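Long-range contacts in pyridoxal kinase (Entamoeba histolytica, PDB 4S1H), which probably phosphorylates pyridoxal with ATP, in a reaction that needs magnesium, to give pyridoxal 5'-phosphate: residues 2-13 and 31-42; 14-25 and 257-267. One frame throughout, in Å; residues are numbered along the deposited sequence.

Contact 1: 2-13 and 31-42; sequences TNKVLTISSYVC and IQSIFVLTTHLA
Val-5 O takes the amide of Ile-34 at 2.8 Å from N to O, and Thr-7 N returns a bond to Ile-34 O, setting the parallel ladder that pairs strand 5-9 with the first part of strand 33-41. Thr-7 and Ser-9 carry the ladder on to Val-36 and Thr-38. On the face that carries Leu-6, Ile-8, Ile-34 and Val-36, Leu-6 CD1 lies 3.6 Å from Ile-34 CG2 and also reaches Val-36. On the other face Thr-7 turns its methyl to the aromatic: CG2 lies 3.3 Å from Phe-35 CD2, while OG1, anti to the backbone N (chi1 168°), is directed to Asn-19 and Tyr-222.

At the start of the ladder the extended Gln-32 chain lays NE2 against Asn-3 OD1 at 2.9 Å. The oxygen lies in the Gln-32 amide plane, yet the donor stands above the Asn-3 carbonyl plane, the two amides being turned 70° apart. A water gives a second hydrogen to Asn-3 OD1 and another to Ser-33 O.

Beyond Ser-9 the register slips by one residue. Here a side chain stands in for the backbone: Tyr-11 N donates to Thr-39 OG1 at 2.9 Å, almost straight at 171°. Pairing then resumes through Tyr-11 O and Leu-41 N. Tyr-11 lies alongside Leu-37, with CB 3.6 Å from Leu-37 CD1, and its OH bonds to Phe-35 O of the second subunit.

This is the strand pair of a beta-alpha-beta unit in the ribokinase-like core. Ser-10, within the slip, binds pyridoxal 5'-phosphate in another structure of this enzyme. Between Ser-9 O and Tyr-11 O the Thr-39 hydroxyl supplies the one bond that carries the pairing across, and so may steady the backbone next to Ser-10.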
loop_
_atom_site.group_PDB
_atom_site.type_symbol
_atom_site.label_atom_id
_atom_site.label_comp_id
_atom_site.label_asym_id
_atom_site.label_seq_id
_atom_site.Cartn_x
_atom_site.Cartn_y
_atom_site.Cartn_z
ATOM N N THR A 2 5.861 1.432 -16.750
ATOM C CA THR A 2 6.921 0.544 -16.269
ATOM C C THR A 2 7.202 0.805 -14.792
ATOM O O THR A 2 7.177 1.948 -14.340
ATOM C CB THR A 2 8.208 0.758 -17.060
ATOM O OG1 THR A 2 8.630 2.106 -16.910
ATOM C CG2 THR A 2 7.952 0.480 -18.572
ATOM N N ASN A 3 7.482 -0.264 -14.065
ATOM C CA ASN A 3 7.873 -0.152 -12.671
ATOM C C ASN A 3 9.284 0.400 -12.595
ATOM O O ASN A 3 10.186 -0.173 -13.179
ATOM C CB ASN A 3 7.801 -1.526 -12.014
ATOM C CG ASN A 3 6.383 -2.047 -11.942
ATOM O OD1 ASN A 3 5.493 -1.324 -11.511
ATOM N ND2 ASN A 3 6.170 -3.285 -12.352
ATOM N N LYS A 4 9.440 1.515 -11.886
ATOM C CA LYS A 4 10.741 2.185 -11.759
ATOM C C LYS A 4 11.432 1.818 -10.451
ATOM O O LYS A 4 12.684 1.881 -10.378
ATOM C CB LYS A 4 10.533 3.686 -11.878
ATOM C CG LYS A 4 11.827 4.493 -11.856
ATOM C CD LYS A 4 11.602 5.972 -12.135
ATOM C CE LYS A 4 11.260 6.244 -13.588
ATOM N NZ LYS A 4 11.360 7.701 -13.869
ATOM N N VAL A 5 10.653 1.503 -9.408
ATOM C CA VAL A 5 11.177 1.205 -8.091
ATOM C C VAL A 5 10.747 -0.174 -7.632
ATOM O O VAL A 5 9.613 -0.572 -7.867
ATOM C CB VAL A 5 10.685 2.235 -7.024
ATOM C CG1 VAL A 5 11.256 1.944 -5.646
ATOM C CG2 VAL A 5 11.019 3.655 -7.478
ATOM N N LEU A 6 11.644 -0.869 -6.941
ATOM C CA LEU A 6 11.290 -2.088 -6.210
ATOM C C LEU A 6 11.635 -1.842 -4.768
ATOM O O LEU A 6 12.766 -1.419 -4.462
ATOM C CB LEU A 6 12.045 -3.291 -6.749
ATOM C CG LEU A 6 12.066 -4.556 -5.917
ATOM C CD1 LEU A 6 10.654 -5.147 -5.878
ATOM C CD2 LEU A 6 13.068 -5.531 -6.517
ATOM N N THR A 7 10.653 -2.054 -3.906
ATOM C CA THR A 7 10.847 -1.804 -2.477
ATOM C C THR A 7 10.363 -2.996 -1.671
ATOM O O THR A 7 9.230 -3.496 -1.834
ATOM C CB THR A 7 10.218 -0.469 -2.009
ATOM O OG1 THR A 7 10.193 -0.433 -0.576
ATOM C CG2 THR A 7 8.838 -0.297 -2.523
ATOM N N ILE A 8 11.242 -3.463 -0.816
ATOM C CA ILE A 8 11.070 -4.679 -0.044
ATOM C C ILE A 8 11.115 -4.298 1.413
ATOM O O ILE A 8 12.184 -3.911 1.936
ATOM C CB ILE A 8 12.203 -5.697 -0.388
ATOM C CG1 ILE A 8 12.218 -6.038 -1.883
ATOM C CG2 ILE A 8 12.113 -6.929 0.495
ATOM C CD1 ILE A 8 13.429 -6.827 -2.354
ATOM N N SER A 9 9.994 -4.375 2.106
ATOM C CA SER A 9 9.929 -3.952 3.494
ATOM C C SER A 9 8.629 -4.428 4.138
ATOM O O SER A 9 7.854 -5.176 3.521
ATOM C CB SER A 9 10.083 -2.430 3.620
ATOM O OG SER A 9 10.259 -2.055 4.982
ATOM N N SER A 10 8.403 -4.032 5.369
ATOM C CA SER A 10 7.316 -4.560 6.182
ATOM C C SER A 10 5.971 -3.980 5.790
ATOM O O SER A 10 5.890 -2.987 5.081
ATOM C CB SER A 10 7.563 -4.217 7.651
ATOM O OG SER A 10 7.834 -2.824 7.774
ATOM N N TYR A 11 4.898 -4.623 6.252
ATOM C CA TYR A 11 3.539 -4.164 6.006
ATOM C C TYR A 11 2.716 -4.254 7.288
ATOM O O TYR A 11 2.790 -5.271 7.992
ATOM C CB TYR A 11 2.887 -4.980 4.879
ATOM C CG TYR A 11 1.478 -4.552 4.617
ATOM C CD1 TYR A 11 1.215 -3.521 3.760
ATOM C CD2 TYR A 11 0.411 -5.159 5.277
ATOM C CE1 TYR A 11 -0.066 -3.068 3.541
ATOM C CE2 TYR A 11 -0.898 -4.739 5.055
ATOM C CZ TYR A 11 -1.123 -3.714 4.162
ATOM O OH TYR A 11 -2.389 -3.238 3.918
ATOM N N VAL A 12 1.949 -3.195 7.553
ATOM C CA VAL A 12 0.918 -3.157 8.603
ATOM C C VAL A 12 -0.438 -2.800 8.007
ATOM O O VAL A 12 -0.515 -1.927 7.144
ATOM C CB VAL A 12 1.240 -2.148 9.737
ATOM C CG1 VAL A 12 2.402 -2.686 10.536
ATOM C CG2 VAL A 12 1.550 -0.744 9.184
ATOM N N CYS A 13 -1.480 -3.495 8.449
ATOM C CA CYS A 13 -2.864 -3.249 7.955
ATOM C C CYS A 13 -3.446 -1.917 8.387
ATOM O O CYS A 13 -4.184 -1.265 7.660
ATOM C CB CYS A 13 -3.813 -4.365 8.400
ATOM S SG CYS A 13 -3.309 -5.996 7.849
ATOM N N ILE A 31 5.237 7.740 -8.705
ATOM C CA ILE A 31 6.405 6.920 -9.065
ATOM C C ILE A 31 5.918 5.456 -9.032
ATOM O O ILE A 31 5.573 4.918 -7.974
ATOM C CB ILE A 31 7.591 7.182 -8.123
ATOM C CG1 ILE A 31 8.079 8.659 -8.218
ATOM C CG2 ILE A 31 8.707 6.203 -8.457
ATOM C CD1 ILE A 31 9.045 9.088 -7.130
ATOM N N GLN A 32 5.805 4.852 -10.213
ATOM C CA GLN A 32 5.280 3.496 -10.300
ATOM C C GLN A 32 6.280 2.534 -9.655
ATOM O O GLN A 32 7.461 2.508 -10.030
ATOM C CB GLN A 32 5.017 3.103 -11.735
ATOM C CG GLN A 32 4.349 1.744 -11.804
ATOM C CD GLN A 32 3.822 1.391 -13.172
ATOM O OE1 GLN A 32 3.181 2.211 -13.827
ATOM N NE2 GLN A 32 4.072 0.160 -13.608
ATOM N N SER A 33 5.802 1.762 -8.676
ATOM C CA SER A 33 6.672 0.939 -7.822
ATOM C C SER A 33 6.081 -0.442 -7.545
ATOM O O SER A 33 4.858 -0.612 -7.575
ATOM C CB SER A 33 6.902 1.659 -6.506
ATOM O OG SER A 33 7.410 2.964 -6.752
ATOM N N ILE A 34 6.967 -1.395 -7.311
ATOM C CA ILE A 34 6.637 -2.717 -6.846
ATOM C C ILE A 34 6.879 -2.743 -5.335
ATOM O O ILE A 34 7.963 -2.377 -4.877
ATOM C CB ILE A 34 7.521 -3.780 -7.529
ATOM C CG1 ILE A 34 7.395 -3.726 -9.056
ATOM C CG2 ILE A 34 7.201 -5.161 -6.981
ATOM C CD1 ILE A 34 8.451 -4.558 -9.775
ATOM N N PHE A 35 5.887 -3.204 -4.578
ATOM C CA PHE A 35 5.964 -3.284 -3.121
ATOM C C PHE A 35 5.886 -4.739 -2.665
ATOM O O PHE A 35 4.781 -5.320 -2.541
ATOM C CB PHE A 35 4.882 -2.442 -2.443
ATOM C CG PHE A 35 4.891 -0.999 -2.839
ATOM C CD1 PHE A 35 4.191 -0.551 -3.970
ATOM C CD2 PHE A 35 5.616 -0.064 -2.098
ATOM C CE1 PHE A 35 4.208 0.796 -4.330
ATOM C CE2 PHE A 35 5.589 1.279 -2.456
ATOM C CZ PHE A 35 4.930 1.703 -3.583
ATOM N N VAL A 36 7.035 -5.365 -2.491
ATOM C CA VAL A 36 7.117 -6.709 -2.006
ATOM C C VAL A 36 7.152 -6.648 -0.483
ATOM O O VAL A 36 7.977 -5.981 0.115
ATOM C CB VAL A 36 8.336 -7.472 -2.555
ATOM C CG1 VAL A 36 8.399 -8.864 -1.950
ATOM C CG2 VAL A 36 8.281 -7.519 -4.070
ATOM N N LEU A 37 6.257 -7.339 0.167
ATOM C CA LEU A 37 6.142 -7.313 1.641
ATOM C C LEU A 37 7.021 -8.354 2.334
ATOM O O LEU A 37 7.222 -9.462 1.857
ATOM C CB LEU A 37 4.675 -7.520 2.059
ATOM C CG LEU A 37 3.656 -6.675 1.278
ATOM C CD1 LEU A 37 2.273 -6.942 1.869
ATOM C CD2 LEU A 37 3.991 -5.191 1.240
ATOM N N THR A 38 7.575 -7.983 3.481
ATOM C CA THR A 38 8.323 -8.929 4.304
ATOM C C THR A 38 7.559 -9.368 5.574
ATOM O O THR A 38 8.006 -10.284 6.279
ATOM C CB THR A 38 9.658 -8.344 4.795
ATOM O OG1 THR A 38 9.389 -7.190 5.585
ATOM C CG2 THR A 38 10.520 -7.935 3.632
ATOM N N THR A 39 6.441 -8.688 5.858
ATOM C CA THR A 39 5.497 -9.043 6.938
ATOM C C THR A 39 4.081 -8.733 6.499
ATOM O O THR A 39 3.880 -7.948 5.578
ATOM C CB THR A 39 5.723 -8.247 8.235
ATOM O OG1 THR A 39 5.346 -6.869 8.074
ATOM C CG2 THR A 39 7.197 -8.297 8.667
ATOM N N HIS A 40 3.125 -9.339 7.187
ATOM C CA HIS A 40 1.715 -8.941 7.116
ATOM C C HIS A 40 1.187 -8.887 8.549
ATOM O O HIS A 40 0.666 -9.877 9.067
ATOM C CB HIS A 40 0.940 -9.926 6.229
ATOM C CG HIS A 40 -0.527 -9.621 6.094
ATOM N ND1 HIS A 40 -1.464 -10.607 5.872
ATOM C CD2 HIS A 40 -1.224 -8.460 6.151
ATOM C CE1 HIS A 40 -2.668 -10.078 5.795
ATOM N NE2 HIS A 40 -2.559 -8.783 5.953
ATOM N N LEU A 41 1.333 -7.719 9.187
ATOM C CA LEU A 41 0.923 -7.528 10.570
ATOM C C LEU A 41 -0.293 -6.628 10.658
ATOM O O LEU A 41 -0.509 -5.787 9.800
ATOM C CB LEU A 41 2.035 -6.856 11.368
ATOM C CG LEU A 41 3.404 -7.526 11.221
ATOM C CD1 LEU A 41 4.446 -6.730 11.982
ATOM C CD2 LEU A 41 3.352 -8.952 11.730
ATOM N N ALA A 42 -1.062 -6.781 11.713
ATOM C CA ALA A 42 -2.231 -5.933 11.940
ATOM C C ALA A 42 -1.856 -4.488 12.157
ATOM O O ALA A 42 -2.508 -3.583 11.686
ATOM C CB ALA A 42 -2.995 -6.420 13.151
HETATM O O HOH W 1 3.080 -1.630 -10.078
#

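Contact 2: 14-25 and 257-267; sequences SGFVGNRCGMII and EINIINCIPYL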
loop_
_atom_site.group_PDB
_atom_site.type_symbol
_atom_site.label_atom_id
_atom_site.label_comp_id
_atom_site.label_asym_id
_atom_site.label_seq_id
_atom_site.Cartn_x
_atom_site.Cartn_y
_atom_site.Cartn_z
ATOM N N SER A 14 -3.066 -1.488 9.593
ATOM C CA SER A 14 -3.470 -0.233 10.183
ATOM C C SER A 14 -2.207 0.520 10.562
ATOM O O SER A 14 -1.194 -0.087 10.968
ATOM C CB SER A 14 -4.281 -0.496 11.424
ATOM O OG SER A 14 -4.757 0.693 12.034
ATOM N N GLY A 15 -2.269 1.820 10.381
ATOM C CA GLY A 15 -1.091 2.661 10.587
ATOM C C GLY A 15 -0.029 2.643 9.514
ATOM O O GLY A 15 -0.219 2.147 8.406
ATOM N N PHE A 16 1.127 3.213 9.836
ATOM C CA PHE A 16 2.087 3.626 8.818
ATOM C C PHE A 16 3.508 3.298 9.276
ATOM O O PHE A 16 4.123 4.022 10.068
ATOM C CB PHE A 16 1.904 5.118 8.488
ATOM C CG PHE A 16 0.456 5.534 8.375
ATOM C CD1 PHE A 16 -0.289 5.164 7.279
ATOM C CD2 PHE A 16 -0.180 6.202 9.425
ATOM C CE1 PHE A 16 -1.640 5.497 7.194
ATOM C CE2 PHE A 16 -1.529 6.548 9.351
ATOM C CZ PHE A 16 -2.263 6.189 8.225
ATOM N N VAL A 17 4.011 2.187 8.766
ATOM C CA VAL A 17 5.453 1.850 8.792
ATOM C C VAL A 17 5.825 1.190 7.477
ATOM O O VAL A 17 4.936 0.810 6.695
ATOM C CB VAL A 17 5.845 0.928 9.978
ATOM C CG1 VAL A 17 5.550 1.600 11.310
ATOM C CG2 VAL A 17 5.155 -0.420 9.894
ATOM N N GLY A 18 7.139 1.069 7.244
ATOM C CA GLY A 18 7.701 0.301 6.178
ATOM C C GLY A 18 7.105 0.558 4.814
ATOM O O GLY A 18 6.919 1.716 4.382
ATOM N N ASN A 19 6.767 -0.532 4.135
ATOM C CA ASN A 19 6.190 -0.401 2.795
ATOM C C ASN A 19 4.832 0.311 2.726
ATOM O O ASN A 19 4.485 0.819 1.676
ATOM C CB ASN A 19 6.119 -1.746 2.053
ATOM C CG ASN A 19 7.213 -1.915 1.033
ATOM O OD1 ASN A 19 7.902 -0.963 0.669
ATOM N ND2 ASN A 19 7.371 -3.121 0.550
ATOM N N ARG A 20 4.092 0.384 3.822
ATOM C CA ARG A 20 2.877 1.183 3.857
ATOM C C ARG A 20 3.186 2.681 3.711
ATOM O O ARG A 20 2.532 3.378 2.936
ATOM C CB ARG A 20 2.050 0.852 5.081
ATOM C CG ARG A 20 0.689 1.445 5.124
ATOM C CD ARG A 20 -0.340 0.796 4.185
ATOM N NE ARG A 20 -1.473 1.728 4.273
ATOM C CZ ARG A 20 -1.916 2.572 3.339
ATOM N NH1 ARG A 20 -1.409 2.598 2.102
ATOM N NH2 ARG A 20 -2.866 3.424 3.672
ATOM N N CYS A 21 4.183 3.178 4.450
ATOM C CA CYS A 21 4.749 4.526 4.195
ATOM C C CYS A 21 5.199 4.681 2.755
ATOM O O CYS A 21 4.934 5.694 2.122
ATOM C CB CYS A 21 5.926 4.821 5.123
ATOM S SG CYS A 21 5.426 4.912 6.831
ATOM N N GLY A 22 5.895 3.671 2.238
ATOM C CA GLY A 22 6.396 3.692 0.890
ATOM C C GLY A 22 5.287 3.816 -0.121
ATOM O O GLY A 22 5.384 4.611 -1.050
ATOM N N MET A 23 4.209 3.096 0.100
ATOM C CA MET A 23 3.092 3.155 -0.856
ATOM C C MET A 23 2.501 4.557 -0.883
ATOM O O MET A 23 2.270 5.135 -1.939
ATOM C CB MET A 23 2.018 2.124 -0.496
ATOM C CG MET A 23 2.472 0.662 -0.585
ATOM S SD MET A 23 1.349 -0.560 0.215
ATOM C CE MET A 23 2.374 -2.010 0.199
ATOM N N ILE A 24 2.208 5.101 0.296
ATOM C CA ILE A 24 1.588 6.397 0.408
ATOM C C ILE A 24 2.462 7.452 -0.276
ATOM O O ILE A 24 1.965 8.288 -1.031
ATOM C CB ILE A 24 1.354 6.784 1.883
ATOM C CG1 ILE A 24 0.287 5.871 2.488
ATOM C CG2 ILE A 24 0.931 8.252 2.010
ATOM C CD1 ILE A 24 0.297 5.867 4.008
ATOM N N ILE A 25 3.763 7.413 0.006
ATOM C CA ILE A 25 4.663 8.459 -0.473
ATOM C C ILE A 25 4.916 8.319 -1.987
ATOM O O ILE A 25 4.747 9.282 -2.740
ATOM C CB ILE A 25 5.967 8.514 0.346
ATOM C CG1 ILE A 25 5.596 8.842 1.787
ATOM C CG2 ILE A 25 6.914 9.534 -0.263
ATOM C CD1 ILE A 25 6.662 8.504 2.816
ATOM N N GLU A 257 0.812 6.891 15.864
ATOM C CA GLU A 257 0.865 6.930 14.388
ATOM C C GLU A 257 1.089 8.337 13.842
ATOM O O GLU A 257 0.460 9.289 14.323
ATOM C CB GLU A 257 -0.439 6.407 13.789
ATOM C CG GLU A 257 -0.813 4.995 14.195
ATOM C CD GLU A 257 0.065 3.895 13.632
ATOM O OE1 GLU A 257 0.956 4.108 12.740
ATOM O OE2 GLU A 257 -0.209 2.747 14.054
ATOM N N ILE A 258 2.007 8.465 12.876
ATOM C CA ILE A 258 2.264 9.745 12.215
ATOM C C ILE A 258 1.115 10.100 11.297
ATOM O O ILE A 258 0.437 9.210 10.749
ATOM C CB ILE A 258 3.601 9.788 11.439
ATOM C CG1 ILE A 258 3.669 8.683 10.382
ATOM C CG2 ILE A 258 4.769 9.720 12.425
ATOM C CD1 ILE A 258 4.857 8.778 9.466
ATOM N N ASN A 259 0.867 11.401 11.167
ATOM C CA ASN A 259 -0.300 11.917 10.444
ATOM C C ASN A 259 -0.059 12.042 8.913
ATOM O O ASN A 259 -0.332 13.082 8.311
ATOM C CB ASN A 259 -0.701 13.252 11.058
ATOM C CG ASN A 259 -2.083 13.701 10.674
ATOM O OD1 ASN A 259 -2.902 12.910 10.193
ATOM N ND2 ASN A 259 -2.377 14.965 10.928
ATOM N N ILE A 260 0.380 10.963 8.294
ATOM C CA ILE A 260 0.812 11.014 6.925
ATOM C C ILE A 260 -0.368 11.138 5.946
ATOM O O ILE A 260 -0.230 11.818 4.947
ATOM C CB ILE A 260 1.782 9.850 6.598
ATOM C CG1 ILE A 260 2.486 10.118 5.267
ATOM C CG2 ILE A 260 1.082 8.503 6.580
ATOM C CD1 ILE A 260 3.568 9.109 4.951
ATOM N N ILE A 261 -1.512 10.533 6.246
ATOM C CA ILE A 261 -2.675 10.593 5.295
ATOM C C ILE A 261 -3.176 12.036 5.108
ATOM O O ILE A 261 -3.319 12.523 3.983
ATOM C CB ILE A 261 -3.825 9.669 5.725
ATOM C CG1 ILE A 261 -3.382 8.196 5.762
ATOM C CG2 ILE A 261 -5.016 9.791 4.769
ATOM C CD1 ILE A 261 -2.916 7.600 4.444
ATOM N N ASN A 262 -3.391 12.748 6.206
ATOM C CA ASN A 262 -3.799 14.150 6.147
ATOM C C ASN A 262 -2.731 15.082 5.571
ATOM O O ASN A 262 -3.064 16.156 5.068
ATOM C CB ASN A 262 -4.308 14.630 7.503
ATOM C CG ASN A 262 -5.586 13.906 7.914
ATOM O OD1 ASN A 262 -6.510 13.798 7.104
ATOM N ND2 ASN A 262 -5.605 13.310 9.120
ATOM N N CYS A 263 -1.468 14.645 5.630
ATOM C CA CYS A 263 -0.365 15.408 5.127
ATOM C C CYS A 263 0.007 15.053 3.697
ATOM O O CYS A 263 0.938 15.640 3.164
ATOM C CB CYS A 263 0.842 15.273 6.078
ATOM S SG CYS A 263 0.540 16.134 7.663
ATOM N N ILE A 264 -0.765 14.176 3.024
ATOM C CA ILE A 264 -0.449 13.834 1.643
ATOM C C ILE A 264 -0.232 15.049 0.736
ATOM O O ILE A 264 0.724 15.038 -0.008
ATOM C CB ILE A 264 -1.497 12.828 1.056
ATOM C CG1 ILE A 264 -1.197 11.412 1.555
ATOM C CG2 ILE A 264 -1.529 12.864 -0.473
ATOM C CD1 ILE A 264 -2.340 10.417 1.344
ATOM N N PRO A 265 -1.040 16.127 0.861
ATOM C CA PRO A 265 -0.866 17.333 0.027
ATOM C C PRO A 265 0.460 18.090 0.191
ATOM O O PRO A 265 0.784 18.914 -0.661
ATOM C CB PRO A 265 -2.041 18.220 0.467
ATOM C CG PRO A 265 -3.086 17.256 0.872
ATOM C CD PRO A 265 -2.345 16.146 1.549
ATOM N N TYR A 266 1.176 17.827 1.285
ATOM C CA TYR A 266 2.445 18.487 1.613
ATOM C C TYR A 266 3.645 17.585 1.352
ATOM O O TYR A 266 4.774 18.022 1.565
ATOM C CB TYR A 266 2.455 18.965 3.083
ATOM C CG TYR A 266 1.259 19.823 3.417
ATOM C CD1 TYR A 266 1.189 21.151 3.010
ATOM C CD2 TYR A 266 0.159 19.286 4.073
ATOM C CE1 TYR A 266 0.080 21.917 3.289
ATOM C CE2 TYR A 266 -0.959 20.037 4.352
ATOM C CZ TYR A 266 -1.009 21.352 3.951
ATOM O OH TYR A 266 -2.106 22.121 4.212
ATOM N N LEU A 267 3.432 16.360 0.854
ATOM C CA LEU A 267 4.533 15.421 0.705
ATOM C C LEU A 267 5.519 15.845 -0.391
ATOM O O LEU A 267 6.725 15.604 -0.240
ATOM C CB LEU A 267 4.031 13.998 0.449
ATOM C CG LEU A 267 3.395 13.275 1.631
ATOM C CD1 LEU A 267 2.875 11.940 1.186
ATOM C CD2 LEU A 267 4.386 13.051 2.782
HETATM O O HOH W 2 0.464 0.354 13.127
HETATM O O HOH W 3 -3.291 2.340 13.520
#
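Glu-257 OE2 is gripped by two waters, which donate to it at 2.7 and 3.2 Å (water oxygen to OE2) and bridge it to Ser-14 O and Ser-14 OG; Tyr-47 OH bonds to it as well. Ser-14 OG also hydrogen-bonds Asn-3 ND2 of the second subunit. The other oxygen, OE1, accepts from Phe-16 N at 3.0 Å, the donor lying 42° out of the carboxylate plane. Between strand 5-9 and helix 18-28, the turn of the first beta-alpha-beta unit is thus tied to the loop that follows helix 234-250. A bend at chi2 (-70°) folds the carboxylate back over Gly-15, whose CA comes within 3.3 Å of Glu-257 OE1; the lack of a side chain there leaves room for the acid.

Next along the chain, the Phe-16 ring packs against the loop. Ile-260 sets CG2 over one face, 3.7 Å from the ring centroid and 19° off its normal, a CH-pi contact. The Ile-261 side chain crosses that of Phe-16 at about a right angle, with CG1 3.4 Å from Phe-16 CZ.

Further up the helix, Ile-24 fits among Ile-260, Ile-261 and Ile-264, while Ile-25 meets Ile-260 and Leu-267. The helix presents these two isoleucines to a loop that contains a type I turn from Ile-261 to Ile-264. Nearby, the Arg-20 guanidinium has Ile-24 CD1 above one face and forms a salt bridge through NH2 with Asp-27 of the second subunit, so apolar packing within the chain borders a charged pair across the dimer. On the Ile-25 side, Ile-25 CG1 lies 3.8 Å from Ile-260 CD1.

In the fold
From the N terminus the chain runs through strand 5-9 and returns through helix 18-28 to start strand 33-41, parallel to strand 5-9; contact 1 closes this short beta-alpha-beta loop. The turn and helix between the two strands supply the first segment of contact 2, whose partner arrives more than 230 residues later, after helix 234-250. The two contacts therefore cross along the chain rather than nest. Asn-19 joins them physically, through a probable hydrogen bond from its N to Ser-10 O. Together they tie the N-terminal strands of the mixed sheet, through their connecting helix, to the late part of the chain, and both reach the second subunit.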